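Local structure of NADP-dependent 2-hydroxyacid dehydrogenase (4XCV) at residues E241-R249 with P271-F279. The protein probably catalyses the NADPH-dependent interconversion of 2-oxoacids and 2-hydroxyacids, as other members of the D-2-hydroxyacid dehydrogenase family do. Residues are numbered along the deposited sequence; the frame is centred on the assembly and turned at random.
Sequences ETDIVSAVR and PLWELENVF
Leu272 projects its two methyls against one flank of helix 241-250. CD2 touches both Val245 CG2, 3.8 Å away, and Ile244 CG2 at 4.0 Å; the Leu272 side chain runs oblique to that of Val245 and roughly perpendicular to that of Ile244. Leu258 of strand 255-258 touches both Ile244 and Leu272. The other Leu272 methyl, CD1, rests beside the extended chain of Glu241, whose CG is 4.0 Å off. The carboxylate there is engaged elsewhere, OE2 accepting hydrogen bonds from Glu262 N and Gln239 NE2. Pro271 lays CB across both methyls of Val245, 3.9 Å from CG1. One helical turn on, Val248 and Leu275 meet tip to tip in the conformer described, one of two for Leu275, with Val248 CG1 3.6 Å from Leu275 CG. A chi1 of -158° sets this CG anti to the backbone N, and CD1 lies 4.1 Å from Arg249 CG. Val248 CG1 also touches the carbonyl O of Glu276, in the type II turn from Leu275 to Val278 that leads into the edge strand of the Rossmann-type sheet. Cutting Leu272 back to an alanine is likely to open a gap beside Ile244 and Val245 and remove one of the apolar groups packed on the Glu241 chain. No hydrogen bond joins the two segments; helix and loop meet through the fit of branched aliphatic groups, with Glu241 OE2 bonded elsewhere.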
ATOM      1  N   GLU A 241     -17.573  -4.819  18.522  1.00 15.45           N
ATOM      2  CA  GLU A 241     -17.101  -3.456  18.370  1.00 15.52           C
ATOM      3  C   GLU A 241     -16.854  -2.716  19.668  1.00 16.23           C
ATOM      4  O   GLU A 241     -15.904  -1.917  19.780  1.00 16.40           O
ATOM      5  CB  GLU A 241     -18.053  -2.658  17.498  1.00 16.25           C
ATOM      6  CG  GLU A 241     -17.879  -3.099  16.084  1.00 16.17           C
ATOM      7  CD  GLU A 241     -18.957  -2.632  15.127  1.00 16.18           C
ATOM      8  OE1 GLU A 241     -19.739  -1.683  15.379  1.00 17.70           O
ATOM      9  OE2 GLU A 241     -18.981  -3.291  14.068  1.00 15.88           O
ATOM     10  N   THR A 242     -17.697  -2.940  20.672  1.00 16.57           N
ATOM     11  CA  THR A 242     -17.455  -2.275  21.940  1.00 17.37           C
ATOM     12  C   THR A 242     -16.102  -2.686  22.537  1.00 16.84           C
ATOM     13  O   THR A 242     -15.461  -1.903  23.262  1.00 16.82           O
ATOM     14  CB  THR A 242     -18.638  -2.431  22.878  1.00 18.94           C
ATOM     15  OG1 THR A 242     -18.505  -1.473  23.942  1.00 21.01           O
ATOM     16  CG2 THR A 242     -18.722  -3.836  23.395  1.00 19.19           C
ATOM     17  N   ASP A 243     -15.639  -3.898  22.227  1.00 15.62           N
ATOM     18  CA  ASP A 243     -14.348  -4.345  22.702  1.00 15.72           C
ATOM     19  C   ASP A 243     -13.218  -3.720  21.890  1.00 15.03           C
ATOM     20  O   ASP A 243     -12.144  -3.488  22.432  1.00 14.64           O
ATOM     21  CB  ASP A 243     -14.206  -5.866  22.644  1.00 16.10           C
ATOM     22  CG  ASP A 243     -15.099  -6.610  23.618  1.00 17.56           C
ATOM     23  OD1 ASP A 243     -15.804  -5.977  24.464  1.00 19.03           O
ATOM     24  OD2 ASP A 243     -15.075  -7.877  23.552  1.00 18.14           O
ATOM     25  N   ILE A 244     -13.441  -3.476  20.598  1.00 14.36           N
ATOM     26  CA  ILE A 244     -12.459  -2.726  19.803  1.00 14.10           C
ATOM     27  C   ILE A 244     -12.297  -1.330  20.419  1.00 14.51           C
ATOM     28  O   ILE A 244     -11.208  -0.869  20.637  1.00 14.65           O
ATOM     29  CB  ILE A 244     -12.854  -2.618  18.324  1.00 13.66           C
ATOM     30  CG1 ILE A 244     -13.010  -3.996  17.679  1.00 13.27           C
ATOM     31  CG2 ILE A 244     -11.848  -1.727  17.609  1.00 13.69           C
ATOM     32  CD1 ILE A 244     -13.677  -3.926  16.346  1.00 13.41           C
ATOM     33  N   VAL A 245     -13.414  -0.653  20.692  1.00 14.51           N
ATOM     34  CA  VAL A 245     -13.369   0.672  21.266  1.00 15.25           C
ATOM     35  C   VAL A 245     -12.581   0.661  22.596  1.00 15.74           C
ATOM     36  O   VAL A 245     -11.699   1.479  22.809  1.00 16.07           O
ATOM     37  CB  VAL A 245     -14.784   1.235  21.487  1.00 15.96           C
ATOM     38  CG1 VAL A 245     -14.763   2.597  22.177  1.00 16.82           C
ATOM     39  CG2 VAL A 245     -15.534   1.355  20.165  1.00 15.79           C
ATOM     40  N   SER A 246     -12.921  -0.242  23.506  1.00 15.88           N
ATOM     41  CA  SER A 246     -12.227  -0.306  24.783  1.00 16.69           C
ATOM     42  C   SER A 246     -10.751  -0.602  24.622  1.00 16.13           C
ATOM     43  O   SER A 246      -9.931  -0.030  25.322  1.00 16.74           O
ATOM     44  CB  SER A 246     -12.902  -1.343  25.686  1.00 17.57           C
ATOM     45  OG  SER A 246     -14.214  -0.905  26.067  1.00 19.52           O
ATOM     46  N   ALA A 247     -10.436  -1.522  23.708  1.00 15.00           N
ATOM     47  CA  ALA A 247      -9.029  -1.927  23.503  1.00 15.09           C
ATOM     48  C   ALA A 247      -8.204  -0.768  22.960  1.00 15.22           C
ATOM     49  O   ALA A 247      -7.032  -0.581  23.376  1.00 15.14           O
ATOM     50  CB  ALA A 247      -8.948  -3.140  22.595  1.00 14.67           C
ATOM     51  N   VAL A 248      -8.769   0.031  22.046  1.00 15.99           N
ATOM     52  CA  VAL A 248      -8.029   1.192  21.551  1.00 16.57           C
ATOM     53  C   VAL A 248      -7.881   2.243  22.637  1.00 17.92           C
ATOM     54  O   VAL A 248      -6.814   2.794  22.832  1.00 18.54           O
ATOM     55  CB  VAL A 248      -8.677   1.799  20.291  1.00 16.41           C
ATOM     56  CG1 VAL A 248      -8.000   3.095  19.906  1.00 17.11           C
ATOM     57  CG2 VAL A 248      -8.585   0.818  19.144  1.00 16.29           C
ATOM     58  N   ARG A 249      -8.935   2.511  23.391  1.00 18.71           N
ATOM     59  CA  ARG A 249      -8.845   3.520  24.427  1.00 20.78           C
ATOM     60  C   ARG A 249      -7.859   3.121  25.506  1.00 22.09           C
ATOM     61  O   ARG A 249      -7.178   3.994  26.085  1.00 23.89           O
ATOM     62  CB  ARG A 249     -10.212   3.729  25.056  1.00 21.85           C
ATOM     63  CG  ARG A 249     -11.178   4.430  24.148  1.00 22.70           C
ATOM     64  CD  ARG A 249     -12.558   4.429  24.776  1.00 24.37           C
ATOM     65  NE  ARG A 249     -12.591   4.953  26.131  1.00 26.33           N
ATOM     66  CZ  ARG A 249     -12.732   6.240  26.469  1.00 28.96           C
ATOM     67  NH1 ARG A 249     -12.775   7.186  25.542  1.00 30.78           N
ATOM     68  NH2 ARG A 249     -12.793   6.576  27.741  1.00 31.43           N
ATOM     69  N   PRO A 271     -18.565   5.104  18.419  1.00 14.48           N
ATOM     70  CA  PRO A 271     -17.295   5.735  18.791  1.00 14.36           C
ATOM     71  C   PRO A 271     -16.187   5.468  17.785  1.00 14.20           C
ATOM     72  O   PRO A 271     -15.144   6.151  17.793  1.00 15.03           O
ATOM     73  CB  PRO A 271     -16.957   5.076  20.151  1.00 14.98           C
ATOM     74  CG  PRO A 271     -18.252   4.589  20.688  1.00 15.63           C
ATOM     75  CD  PRO A 271     -19.045   4.172  19.454  1.00 14.71           C
ATOM     76  N   LEU A 272     -16.366   4.453  16.946  1.00 13.91           N
ATOM     77  CA  LEU A 272     -15.296   4.105  15.996  1.00 13.71           C
ATOM     78  C   LEU A 272     -14.931   5.240  15.055  1.00 13.78           C
ATOM     79  O   LEU A 272     -13.762   5.353  14.641  1.00 15.03           O
ATOM     80  CB  LEU A 272     -15.692   2.861  15.200  1.00 13.70           C
ATOM     81  CG  LEU A 272     -15.828   1.548  15.972  1.00 14.53           C
ATOM     82  CD1 LEU A 272     -16.456   0.487  15.100  1.00 14.88           C
ATOM     83  CD2 LEU A 272     -14.475   1.113  16.527  1.00 15.14           C
ATOM     84  N   TRP A 273     -15.923   6.011  14.603  1.00 13.17           N
ATOM     85  CA  TRP A 273     -15.644   7.036  13.634  1.00 13.03           C
ATOM     86  C   TRP A 273     -14.525   7.983  13.997  1.00 14.09           C
ATOM     87  O   TRP A 273     -13.724   8.357  13.145  1.00 14.51           O
ATOM     88  CB  TRP A 273     -16.888   7.865  13.339  1.00 13.09           C
ATOM     89  CG  TRP A 273     -18.073   7.162  12.759  1.00 13.03           C
ATOM     90  CD1 TRP A 273     -19.212   6.779  13.423  1.00 13.69           C
ATOM     91  CD2 TRP A 273     -18.312   6.876  11.394  1.00 12.68           C
ATOM     92  NE1 TRP A 273     -20.104   6.244  12.565  1.00 13.61           N
ATOM     93  CE2 TRP A 273     -19.572   6.274  11.300  1.00 13.17           C
ATOM     94  CE3 TRP A 273     -17.558   7.033  10.230  1.00 12.74           C
ATOM     95  CZ2 TRP A 273     -20.121   5.874  10.082  1.00 13.33           C
ATOM     96  CZ3 TRP A 273     -18.097   6.616   9.033  1.00 12.83           C
ATOM     97  CH2 TRP A 273     -19.361   6.038   8.976  1.00 13.02           C
ATOM     98  N   GLU A 274     -14.445   8.388  15.263  1.00 18.30           N
ATOM     99  CA  GLU A 274     -13.515   9.412  15.679  1.00 19.74           C
ATOM    100  C   GLU A 274     -12.399   8.865  16.556  1.00 18.81           C
ATOM    101  O   GLU A 274     -11.632   9.641  17.105  1.00 20.28           O
ATOM    102  CB  GLU A 274     -14.270  10.552  16.374  1.00 23.69           C
ATOM    103  CG  GLU A 274     -15.153  11.356  15.416  1.00 26.97           C
ATOM    104  CD  GLU A 274     -15.638  12.661  16.012  1.00 32.42           C
ATOM    105  OE1 GLU A 274     -14.815  13.544  16.316  1.00 37.88           O
ATOM    106  OE2 GLU A 274     -16.854  12.847  16.165  1.00 37.77           O
ATOM    107  N   LEU A 275     -12.283   7.560  16.685  1.00 17.52           N
ATOM    108  CA  LEU A 275     -11.244   6.941  17.504  0.50 17.70           C
ATOM    109  C   LEU A 275      -9.875   7.122  16.846  1.00 16.61           C
ATOM    110  O   LEU A 275      -9.748   6.908  15.660  1.00 15.29           O
ATOM    111  CB  LEU A 275     -11.599   5.469  17.585  0.50 17.82           C
ATOM    112  CG  LEU A 275     -11.095   4.577  18.683  0.50 18.70           C
ATOM    113  CD1 LEU A 275     -11.290   5.161  20.066  0.50 20.86           C
ATOM    114  CD2 LEU A 275     -11.931   3.330  18.501  0.50 18.75           C
ATOM    115  N   GLU A 276      -8.863   7.500  17.616  1.00 17.38           N
ATOM    116  CA  GLU A 276      -7.544   7.745  17.072  1.00 17.53           C
ATOM    117  C   GLU A 276      -6.989   6.450  16.475  1.00 15.62           C
ATOM    118  O   GLU A 276      -7.083   5.367  17.056  1.00 15.76           O
ATOM    119  CB  GLU A 276      -6.602   8.264  18.172  1.00 20.41           C
ATOM    120  CG  GLU A 276      -7.044   9.608  18.736  1.00 24.01           C
ATOM    121  CD  GLU A 276      -7.887   9.477  19.996  1.00 27.66           C
ATOM    122  OE1 GLU A 276      -8.710   8.518  20.123  1.00 29.46           O
ATOM    123  OE2 GLU A 276      -7.740  10.385  20.883  1.00 32.96           O
ATOM    124  N   ASN A 277      -6.354   6.588  15.319  1.00 14.16           N
ATOM    125  CA  ASN A 277      -5.671   5.441  14.675  0.50 13.71           C
ATOM    126  C   ASN A 277      -6.646   4.366  14.170  1.00 12.27           C
ATOM    127  O   ASN A 277      -6.247   3.206  14.034  1.00 12.28           O
ATOM    128  CB  ASN A 277      -4.646   4.753  15.618  0.50 15.05           C
ATOM    129  CG  ASN A 277      -3.544   5.671  16.079  0.50 16.75           C
ATOM    130  OD1 ASN A 277      -3.290   5.838  17.271  0.50 18.72           O
ATOM    131  ND2 ASN A 277      -2.861   6.229  15.133  0.50 17.23           N
ATOM    132  N   VAL A 278      -7.891   4.734  13.928  1.00 11.83           N
ATOM    133  CA  VAL A 278      -8.884   3.812  13.392  1.00 11.36           C
ATOM    134  C   VAL A 278      -9.303   4.322  12.030  1.00 10.75           C
ATOM    135  O   VAL A 278      -9.664   5.495  11.884  1.00 11.71           O
ATOM    136  CB  VAL A 278     -10.075   3.655  14.317  1.00 12.45           C
ATOM    137  CG1 VAL A 278     -11.160   2.850  13.630  1.00 12.64           C
ATOM    138  CG2 VAL A 278      -9.612   2.976  15.589  1.00 13.46           C
ATOM    139  N   PHE A 279      -9.233   3.458  11.017  1.00 10.28           N
ATOM    140  CA  PHE A 279      -9.619   3.731   9.651  1.00 10.25           C
ATOM    141  C   PHE A 279     -10.855   2.933   9.341  1.00  9.77           C
ATOM    142  O   PHE A 279     -10.915   1.727   9.565  1.00 10.61           O
ATOM    143  CB  PHE A 279      -8.493   3.322   8.679  1.00 10.91           C
ATOM    144  CG  PHE A 279      -7.223   4.075   8.861  1.00 12.54           C
ATOM    145  CD1 PHE A 279      -6.301   3.655   9.776  1.00 14.77           C
ATOM    146  CD2 PHE A 279      -6.916   5.182   8.094  1.00 14.60           C
ATOM    147  CE1 PHE A 279      -5.117   4.349   9.946  1.00 16.16           C
ATOM    148  CE2 PHE A 279      -5.701   5.864   8.235  1.00 16.41           C
ATOM    149  CZ  PHE A 279      -4.807   5.437   9.167  1.00 16.07           C
TER